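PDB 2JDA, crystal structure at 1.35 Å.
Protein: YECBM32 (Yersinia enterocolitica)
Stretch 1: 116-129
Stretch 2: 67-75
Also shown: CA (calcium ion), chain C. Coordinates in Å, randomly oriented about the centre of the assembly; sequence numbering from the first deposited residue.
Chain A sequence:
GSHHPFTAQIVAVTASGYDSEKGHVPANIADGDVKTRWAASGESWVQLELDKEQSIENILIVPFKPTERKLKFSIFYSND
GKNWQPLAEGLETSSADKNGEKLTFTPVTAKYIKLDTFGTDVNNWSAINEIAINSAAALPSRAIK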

# COMPACT_ATOMS: atom_id res chain seq x y z
N ASP A 116 -7.27 -0.27 -2.04
CA ASP A 116 -8.07 -1.02 -3.00
C ASP A 116 -7.25 -0.97 -4.29
O ASP A 116 -6.85 0.12 -4.74
CB ASP A 116 -9.44 -0.39 -3.22
CG ASP A 116 -10.33 -0.40 -1.99
OD1 ASP A 116 -10.03 -1.12 -0.96
OD2 ASP A 116 -11.36 0.34 -1.96
N THR A 117 -6.97 -2.12 -4.89
CA THR A 117 -6.03 -2.20 -6.01
C THR A 117 -6.75 -2.78 -7.22
O THR A 117 -7.67 -3.58 -7.11
CB THR A 117 -4.79 -3.04 -5.66
OG1 THR A 117 -5.17 -4.40 -5.39
CG2 THR A 117 -4.11 -2.54 -4.40
N PHE A 118 -6.28 -2.37 -8.40
CA PHE A 118 -6.98 -2.65 -9.66
C PHE A 118 -6.08 -3.28 -10.71
O PHE A 118 -6.43 -3.26 -11.91
CB PHE A 118 -7.61 -1.35 -10.21
CG PHE A 118 -8.47 -0.63 -9.22
CD1 PHE A 118 -9.77 -0.98 -9.02
CD2 PHE A 118 -7.96 0.38 -8.44
CE1 PHE A 118 -10.53 -0.35 -8.05
CE2 PHE A 118 -8.75 1.03 -7.47
CZ PHE A 118 -10.00 0.63 -7.27
N GLY A 119 -4.95 -3.89 -10.28
CA GLY A 119 -4.00 -4.47 -11.20
C GLY A 119 -3.09 -3.43 -11.79
O GLY A 119 -3.04 -2.29 -11.32
N THR A 120 -2.37 -3.83 -12.84
CA THR A 120 -1.44 -2.92 -13.48
C THR A 120 -1.85 -2.71 -14.93
O THR A 120 -2.91 -3.21 -15.41
CB THR A 120 -0.01 -3.43 -13.44
OG1 THR A 120 0.15 -4.62 -14.28
CG2 THR A 120 0.41 -3.83 -12.07
N ASP A 121 -1.02 -1.90 -15.61
CA ASP A 121 -1.15 -1.71 -17.06
C ASP A 121 -0.67 -2.88 -17.88
O ASP A 121 -0.81 -2.84 -19.11
CB ASP A 121 -0.47 -0.39 -17.47
CG ASP A 121 1.03 -0.31 -17.09
OD1 ASP A 121 1.54 -1.07 -16.22
OD2 ASP A 121 1.81 0.52 -17.65
N VAL A 122 -0.08 -3.89 -17.25
CA VAL A 122 0.42 -5.11 -17.92
C VAL A 122 -0.48 -6.32 -17.75
O VAL A 122 -0.57 -7.14 -18.65
CB VAL A 122 1.85 -5.49 -17.42
CG1 VAL A 122 2.30 -6.90 -17.92
CG2 VAL A 122 2.77 -4.44 -17.87
N ASN A 123 -1.05 -6.50 -16.56
CA ASN A 123 -1.93 -7.62 -16.30
C ASN A 123 -2.76 -7.35 -15.07
O ASN A 123 -2.69 -6.26 -14.54
CB ASN A 123 -1.24 -9.02 -16.30
CG ASN A 123 -0.26 -9.24 -15.21
OD1 ASN A 123 -0.50 -8.94 -14.05
ND2 ASN A 123 0.86 -9.90 -15.55
N ASN A 124 -3.57 -8.31 -14.63
CA ASN A 124 -4.55 -8.01 -13.60
C ASN A 124 -4.02 -8.42 -12.22
O ASN A 124 -4.79 -8.47 -11.27
CB ASN A 124 -5.97 -8.60 -13.86
CG ASN A 124 -6.02 -10.03 -13.62
OD1 ASN A 124 -4.98 -10.70 -13.46
ND2 ASN A 124 -7.23 -10.55 -13.60
N TRP A 125 -2.73 -8.57 -12.07
CA TRP A 125 -2.16 -8.78 -10.74
C TRP A 125 -1.81 -7.45 -10.08
O TRP A 125 -1.31 -6.52 -10.71
CB TRP A 125 -0.90 -9.66 -10.76
CG TRP A 125 -1.20 -11.11 -11.01
CD1 TRP A 125 -1.28 -11.74 -12.23
CD2 TRP A 125 -1.49 -12.08 -10.04
NE1 TRP A 125 -1.59 -13.07 -12.05
CE2 TRP A 125 -1.70 -13.31 -10.71
CE3 TRP A 125 -1.56 -12.07 -8.66
CZ2 TRP A 125 -2.01 -14.45 -10.05
CZ3 TRP A 125 -1.89 -13.21 -8.01
CH2 TRP A 125 -2.07 -14.40 -8.69
N SER A 126 -2.08 -7.39 -8.78
CA SER A 126 -1.61 -6.34 -7.90
C SER A 126 -0.54 -6.92 -7.03
O SER A 126 -0.79 -7.92 -6.35
CB SER A 126 -2.77 -5.82 -7.03
OG SER A 126 -3.82 -5.24 -7.81
N ALA A 127 0.67 -6.37 -7.04
CA ALA A 127 1.76 -6.96 -6.30
C ALA A 127 2.59 -5.84 -5.65
O ALA A 127 3.03 -4.92 -6.33
CB ALA A 127 2.62 -7.84 -7.22
N ILE A 128 2.77 -5.92 -4.35
CA ILE A 128 3.43 -4.89 -3.55
C ILE A 128 4.49 -5.54 -2.68
O ILE A 128 4.18 -6.41 -1.89
CB ILE A 128 2.42 -4.06 -2.73
CG1 ILE A 128 1.40 -3.39 -3.65
CG2 ILE A 128 3.16 -3.06 -1.92
CD1 ILE A 128 0.17 -2.73 -2.94
N ASN A 129 5.74 -5.09 -2.83
CA ASN A 129 6.82 -5.63 -2.02
C ASN A 129 6.76 -5.14 -0.58
O ASN A 129 7.01 -5.91 0.38
CB ASN A 129 8.18 -5.25 -2.60
CG ASN A 129 8.44 -5.80 -4.00
OD1 ASN A 129 7.87 -6.79 -4.43
ND2 ASN A 129 9.35 -5.10 -4.75
CA CA C . 7.96 -7.55 1.82
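Stretch 2, residues 67-75: TERKLKFSI

Stretch 2 begins as an irregular segment and runs on into a β-strand that is antiparallel to the strand around Asp-116 and Thr-117, the two axes inclined at 172° and approaching to 4.6 Å. It crosses strand 125–128 at −81°, with a closest approach of 7.9 Å.

Backbone hydrogen bonds fix the register. Asp-116 and Ser-74 form a reciprocal pair, Ser-74 N to Asp-116 O at 2.8 Å and Asp-116 N to Ser-74 O at 3.0 Å. Thr-117 faces Phe-73 in a non-hydrogen-bonded pair, their CA atoms 4.2 Å apart. The backbone of Lys-72 bonds to both Phe-118 and Gly-119: its O accepts from Phe-118 N (2.9 Å), and its N donates almost linearly to Gly-119 O (2.9 Å).

Farther along, Asp-121 pairs with Lys-70 through both side chain and backbone: its OD1 accepts from Lys-70 N at 2.8 Å, and its N donates to Lys-70 O at 3.3 Å. One water, bound to Lys-72 NZ, also donates to the carbonyls of Phe-118 and Thr-120.

Leu-71 packs against Ile-128, CD2 to CG1 at 3.8 Å, and its CD1 also lies 3.8 Å from the hydroxyl oxygen Ser-126 OG, a van der Waals contact. The Phe-118 ring presents its edge to Ser-74, CE2 to OG 3.6 Å, and Val-122 CG2 rests 4.1 Å from Arg-69 CG.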

# COMPACT_ATOMS: atom_id res chain seq x y z
N THR A 67 9.43 -0.60 -12.78
CA THR A 67 9.77 0.01 -14.07
C THR A 67 9.09 -0.66 -15.25
O THR A 67 9.09 -0.11 -16.35
CB THR A 67 11.29 0.04 -14.32
OG1 THR A 67 11.81 -1.30 -14.42
CG2 THR A 67 12.07 0.79 -13.20
N GLU A 68 8.47 -1.82 -15.01
CA GLU A 68 7.66 -2.51 -16.01
C GLU A 68 6.18 -2.34 -15.87
O GLU A 68 5.47 -2.52 -16.81
CB GLU A 68 7.97 -4.01 -15.95
CG GLU A 68 9.42 -4.35 -16.27
CD GLU A 68 9.80 -5.82 -16.07
OE1 GLU A 68 8.94 -6.71 -15.99
OE2 GLU A 68 11.02 -6.10 -15.97
N ARG A 69 5.68 -2.07 -14.65
CA ARG A 69 4.28 -2.21 -14.32
C ARG A 69 3.86 -1.07 -13.40
O ARG A 69 4.45 -0.91 -12.31
CB ARG A 69 4.03 -3.51 -13.55
CG ARG A 69 4.58 -4.73 -14.25
CD ARG A 69 4.26 -5.97 -13.53
NE ARG A 69 4.79 -7.11 -14.25
CZ ARG A 69 4.73 -8.35 -13.79
NH1 ARG A 69 4.16 -8.61 -12.62
NH2 ARG A 69 5.25 -9.34 -14.51
N LYS A 70 2.83 -0.34 -13.81
CA LYS A 70 2.24 0.72 -12.97
C LYS A 70 0.96 0.19 -12.33
O LYS A 70 0.05 -0.24 -13.01
CB LYS A 70 1.87 1.93 -13.84
CG LYS A 70 3.06 2.64 -14.44
CD LYS A 70 2.67 4.02 -14.90
CE LYS A 70 2.34 4.02 -16.30
NZ LYS A 70 3.58 4.45 -17.01
N LEU A 71 0.92 0.20 -11.02
CA LEU A 71 -0.19 -0.31 -10.23
C LEU A 71 -1.24 0.77 -10.09
O LEU A 71 -0.91 1.92 -9.73
CB LEU A 71 0.32 -0.71 -8.84
CG LEU A 71 -0.72 -1.20 -7.84
CD1 LEU A 71 -1.25 -2.52 -8.24
CD2 LEU A 71 -0.06 -1.25 -6.48
N LYS A 72 -2.48 0.41 -10.34
CA LYS A 72 -3.62 1.27 -10.18
C LYS A 72 -4.20 0.99 -8.81
O LYS A 72 -4.45 -0.18 -8.48
CB LYS A 72 -4.66 1.01 -11.24
CG LYS A 72 -4.15 1.11 -12.63
CD LYS A 72 -5.22 0.75 -13.65
CE LYS A 72 -4.67 0.14 -14.95
NZ LYS A 72 -5.61 -1.00 -15.25
N PHE A 73 -4.46 2.02 -8.01
CA PHE A 73 -4.96 1.84 -6.67
C PHE A 73 -5.58 3.07 -6.08
O PHE A 73 -5.39 4.17 -6.58
CB PHE A 73 -3.83 1.34 -5.74
CG PHE A 73 -2.73 2.35 -5.45
CD1 PHE A 73 -2.60 2.92 -4.18
CD2 PHE A 73 -1.84 2.76 -6.42
CE1 PHE A 73 -1.65 3.85 -3.95
CE2 PHE A 73 -0.88 3.72 -6.17
CZ PHE A 73 -0.78 4.23 -4.89
N SER A 74 -6.30 2.86 -4.98
CA SER A 74 -6.90 3.88 -4.14
C SER A 74 -6.53 3.64 -2.69
O SER A 74 -6.27 2.52 -2.32
CB SER A 74 -8.44 3.90 -4.29
OG SER A 74 -8.79 4.17 -5.63
N ILE A 75 -6.47 4.70 -1.89
CA ILE A 75 -6.11 4.59 -0.46
C ILE A 75 -7.17 5.19 0.38
O ILE A 75 -7.62 6.31 0.10
CB ILE A 75 -4.80 5.32 -0.11
CG1 ILE A 75 -3.69 4.95 -1.04
CG2 ILE A 75 -4.38 5.01 1.31
CD1 ILE A 75 -2.47 5.84 -0.90
O HOH W 1 4.43 0.38 -17.47
O HOH W 2 2.11 -6.93 -10.68
O HOH W 3 2.55 -11.49 -13.10
O HOH W 4 -5.41 -3.79 -14.46